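PDB 4RZL: restriction endonuclease LpnPI from Legionella pneumophila subsp. pneumophila str. Philadelphia 1, which recognises modified cytosines in DNA through this N-terminal SRA-like domain and, as the full-length enzyme, probably cuts the DNA as an endonuclease. Local coordinates for residues A162-W170 / F178-T186. Numbering follows the deposited sequence.
Sequences ATDDLIAVW and FQNYRAIFT
Leu-166 to Trp-170 runs antiparallel to Phe-178 to Thr-186, in a register that pairs Leu-166 with Ala-183, Ala-168 with Tyr-181 and Trp-170 with Gln-179 as non-hydrogen-bonded pairs. Between them, Ile-167 and Arg-182 exchange two backbone hydrogen bonds (Arg-182 N to Ile-167 O, 2.8 Å, 171° at the hydrogen), as do Val-169 and Asn-180 (Val-169 N to Asn-180 O, 2.7 Å). A fifth bond, Ile-184 N to Asp-165 O at 2.8 Å, prolongs the pairing into the turn before the strand. On the face of the non-hydrogen-bonded pairs, Leu-166 has its CG anti to the backbone N (chi1 -176°), which carries the isobutyl group over one face of the Tyr-181 ring; CG stands 4.1 Å from the Tyr-181 ring centroid, and CD1 also meets Ala-183 CB at 3.6 Å. The Tyr-181 hydroxyl is hydrogen-bonded to His-102 NE2. Farther along, Gln-179 lies across Trp-170: its CG sits 3.4 Å from the centroid of the Trp-170 six-membered ring, and its amide stacks on the indole, planes 24° apart. On the other face, Arg-182 extends alongside Ile-167, and two waters donate to Asp-164 O and accept weak bonds from Arg-182 NH1; water 1 also donates to Arg-182 O (2.8 Å). The arrangement is a twisted antiparallel beta hairpin, whose second strand also pairs with strand 87-91 and, farther on, with strand 147-155, joining the hairpin to the mixed sheet of the SRA-like DNA recognition domain.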
loop_
_atom_site.group_PDB
_atom_site.type_symbol
_atom_site.label_atom_id
_atom_site.label_comp_id
_atom_site.label_asym_id
_atom_site.label_seq_id
_atom_site.Cartn_x
_atom_site.Cartn_y
_atom_site.Cartn_z
ATOM N N ALA A 162 -4.252 10.025 -16.642
ATOM C CA ALA A 162 -3.899 10.728 -15.419
ATOM C C ALA A 162 -5.129 11.428 -14.843
ATOM O O ALA A 162 -5.170 11.757 -13.663
ATOM C CB ALA A 162 -2.777 11.720 -15.676
ATOM N N THR A 163 -6.142 11.626 -15.679
ATOM C CA THR A 163 -7.404 12.199 -15.227
ATOM C C THR A 163 -8.183 11.174 -14.407
ATOM O O THR A 163 -8.898 11.535 -13.472
ATOM C CB THR A 163 -8.277 12.677 -16.417
ATOM O OG1 THR A 163 -7.683 13.830 -17.012
ATOM C CG2 THR A 163 -9.671 13.047 -15.954
ATOM N N ASP A 164 -8.029 9.894 -14.740
ATOM C CA ASP A 164 -8.847 8.865 -14.102
ATOM C C ASP A 164 -8.203 8.099 -12.928
ATOM O O ASP A 164 -8.918 7.520 -12.114
ATOM C CB ASP A 164 -9.304 7.850 -15.152
ATOM C CG ASP A 164 -10.232 8.462 -16.199
ATOM O OD1 ASP A 164 -10.881 9.491 -15.909
ATOM O OD2 ASP A 164 -10.326 7.896 -17.305
ATOM N N ASP A 165 -6.880 8.047 -12.847
ATOM C CA ASP A 165 -6.264 7.170 -11.843
ATOM C C ASP A 165 -6.057 7.860 -10.480
ATOM O O ASP A 165 -5.686 7.210 -9.500
ATOM C CB ASP A 165 -4.939 6.580 -12.367
ATOM C CG ASP A 165 -3.901 7.628 -12.693
ATOM O OD1 ASP A 165 -4.126 8.819 -12.390
ATOM O OD2 ASP A 165 -2.822 7.247 -13.219
ATOM N N LEU A 166 -6.258 9.176 -10.436
ATOM C CA LEU A 166 -6.287 9.918 -9.175
ATOM C C LEU A 166 -7.346 11.000 -9.279
ATOM O O LEU A 166 -7.131 12.025 -9.913
ATOM C CB LEU A 166 -4.931 10.536 -8.835
ATOM C CG LEU A 166 -4.898 11.249 -7.470
ATOM C CD1 LEU A 166 -5.154 10.245 -6.352
ATOM C CD2 LEU A 166 -3.567 11.965 -7.227
ATOM N N ILE A 167 -8.493 10.757 -8.652
ATOM C CA ILE A 167 -9.648 11.646 -8.766
ATOM C C ILE A 167 -9.967 12.224 -7.404
ATOM O O ILE A 167 -10.039 11.486 -6.420
ATOM C CB ILE A 167 -10.881 10.897 -9.300
ATOM C CG1 ILE A 167 -10.580 10.257 -10.653
ATOM C CG2 ILE A 167 -12.084 11.824 -9.422
ATOM C CD1 ILE A 167 -11.644 9.305 -11.109
ATOM N N ALA A 168 -10.125 13.541 -7.334
ATOM C CA ALA A 168 -10.669 14.163 -6.131
ATOM C C ALA A 168 -12.184 13.962 -6.120
ATOM O O ALA A 168 -12.896 14.561 -6.910
ATOM C CB ALA A 168 -10.310 15.652 -6.079
ATOM N N VAL A 169 -12.689 13.110 -5.241
ATOM C CA VAL A 169 -14.129 12.881 -5.216
ATOM C C VAL A 169 -14.772 13.670 -4.079
ATOM O O VAL A 169 -14.130 13.957 -3.058
ATOM C CB VAL A 169 -14.476 11.386 -5.061
ATOM C CG1 VAL A 169 -13.817 10.572 -6.163
ATOM C CG2 VAL A 169 -14.023 10.876 -3.693
ATOM N N TRP A 170 -16.040 14.013 -4.263
ATOM C CA TRP A 170 -16.792 14.739 -3.244
ATOM C C TRP A 170 -17.589 13.787 -2.387
ATOM O O TRP A 170 -18.144 12.811 -2.887
ATOM C CB TRP A 170 -17.764 15.744 -3.878
ATOM C CG TRP A 170 -17.144 16.993 -4.416
ATOM C CD1 TRP A 170 -16.801 17.254 -5.718
ATOM C CD2 TRP A 170 -16.805 18.164 -3.665
ATOM N NE1 TRP A 170 -16.280 18.526 -5.819
ATOM C CE2 TRP A 170 -16.265 19.103 -4.576
ATOM C CE3 TRP A 170 -16.918 18.515 -2.311
ATOM C CZ2 TRP A 170 -15.834 20.365 -4.177
ATOM C CZ3 TRP A 170 -16.489 19.779 -1.911
ATOM C CH2 TRP A 170 -15.949 20.687 -2.842
ATOM N N PHE A 178 -16.932 17.799 1.249
ATOM C CA PHE A 178 -15.470 17.825 1.284
ATOM C C PHE A 178 -14.929 16.850 0.245
ATOM O O PHE A 178 -15.670 16.008 -0.260
ATOM C CB PHE A 178 -14.954 17.473 2.688
ATOM C CG PHE A 178 -15.354 16.092 3.147
ATOM C CD1 PHE A 178 -16.634 15.849 3.621
ATOM C CD2 PHE A 178 -14.451 15.037 3.097
ATOM C CE1 PHE A 178 -17.010 14.586 4.028
ATOM C CE2 PHE A 178 -14.805 13.770 3.504
ATOM C CZ PHE A 178 -16.085 13.532 3.973
ATOM N N GLN A 179 -13.640 16.964 -0.066
ATOM C CA GLN A 179 -13.034 16.129 -1.106
ATOM C C GLN A 179 -11.988 15.162 -0.560
ATOM O O GLN A 179 -11.328 15.432 0.447
ATOM C CB GLN A 179 -12.395 17.007 -2.184
ATOM C CG GLN A 179 -13.375 17.800 -3.041
ATOM C CD GLN A 179 -12.660 18.573 -4.132
ATOM O OE1 GLN A 179 -11.824 19.436 -3.849
ATOM N NE2 GLN A 179 -12.964 18.243 -5.390
ATOM N N ASN A 180 -11.841 14.037 -1.248
ATOM C CA ASN A 180 -10.858 13.034 -0.888
ATOM C C ASN A 180 -10.373 12.366 -2.173
ATOM O O ASN A 180 -11.080 12.368 -3.184
ATOM C CB ASN A 180 -11.467 11.996 0.081
ATOM C CG ASN A 180 -10.398 11.136 0.792
ATOM O OD1 ASN A 180 -9.219 11.526 0.908
ATOM N ND2 ASN A 180 -10.810 9.947 1.244
ATOM N N TYR A 181 -9.179 11.786 -2.147
ATOM C CA TYR A 181 -8.675 11.133 -3.350
ATOM C C TYR A 181 -9.181 9.705 -3.488
ATOM O O TYR A 181 -9.279 8.950 -2.513
ATOM C CB TYR A 181 -7.148 11.127 -3.358
ATOM C CG TYR A 181 -6.523 12.406 -3.869
ATOM C CD1 TYR A 181 -6.968 13.013 -5.048
ATOM C CD2 TYR A 181 -5.511 13.026 -3.155
ATOM C CE1 TYR A 181 -6.398 14.188 -5.499
ATOM C CE2 TYR A 181 -4.934 14.203 -3.602
ATOM C CZ TYR A 181 -5.382 14.775 -4.771
ATOM O OH TYR A 181 -4.796 15.934 -5.205
ATOM N N ARG A 182 -9.510 9.351 -4.720
ATOM C CA ARG A 182 -9.659 7.963 -5.116
ATOM C C ARG A 182 -8.470 7.654 -6.017
ATOM O O ARG A 182 -8.326 8.245 -7.095
ATOM C CB ARG A 182 -10.990 7.738 -5.833
ATOM C CG ARG A 182 -11.200 6.350 -6.402
ATOM C CD ARG A 182 -12.505 6.367 -7.165
ATOM N NE ARG A 182 -12.924 5.071 -7.663
ATOM C CZ ARG A 182 -12.707 4.648 -8.905
ATOM N NH1 ARG A 182 -12.048 5.421 -9.761
ATOM N NH2 ARG A 182 -13.142 3.454 -9.285
ATOM N N ALA A 183 -7.599 6.763 -5.560
ATOM C CA ALA A 183 -6.338 6.497 -6.254
ATOM C C ALA A 183 -6.296 5.071 -6.772
ATOM O O ALA A 183 -6.651 4.148 -6.051
ATOM C CB ALA A 183 -5.141 6.752 -5.314
ATOM N N ILE A 184 -5.823 4.889 -8.003
ATOM C CA ILE A 184 -5.787 3.563 -8.619
ATOM C C ILE A 184 -4.331 3.109 -8.834
ATOM O O ILE A 184 -3.517 3.838 -9.398
ATOM C CB ILE A 184 -6.564 3.553 -9.955
ATOM C CG1 ILE A 184 -8.004 4.032 -9.725
ATOM C CG2 ILE A 184 -6.517 2.156 -10.625
ATOM C CD1 ILE A 184 -8.947 3.814 -10.903
ATOM N N PHE A 185 -4.015 1.911 -8.351
ATOM C CA PHE A 185 -2.660 1.366 -8.400
ATOM C C PHE A 185 -2.616 0.060 -9.176
ATOM O O PHE A 185 -3.626 -0.635 -9.275
ATOM C CB PHE A 185 -2.122 1.105 -6.987
ATOM C CG PHE A 185 -1.990 2.343 -6.140
ATOM C CD1 PHE A 185 -3.068 2.825 -5.404
ATOM C CD2 PHE A 185 -0.793 3.032 -6.085
ATOM C CE1 PHE A 185 -2.938 3.970 -4.618
ATOM C CE2 PHE A 185 -0.656 4.177 -5.297
ATOM C CZ PHE A 185 -1.724 4.641 -4.566
ATOM N N THR A 186 -1.428 -0.271 -9.679
ATOM C CA THR A 186 -1.147 -1.552 -10.314
ATOM C C THR A 186 -0.400 -2.463 -9.352
ATOM O O THR A 186 0.597 -2.052 -8.757
ATOM C CB THR A 186 -0.272 -1.390 -11.572
ATOM O OG1 THR A 186 -0.929 -0.532 -12.503
ATOM C CG2 THR A 186 0.031 -2.761 -12.209
HETATM O O HOH W 1 -9.601 7.287 -9.452
HETATM O O HOH W 2 -11.255 6.284 -12.243
#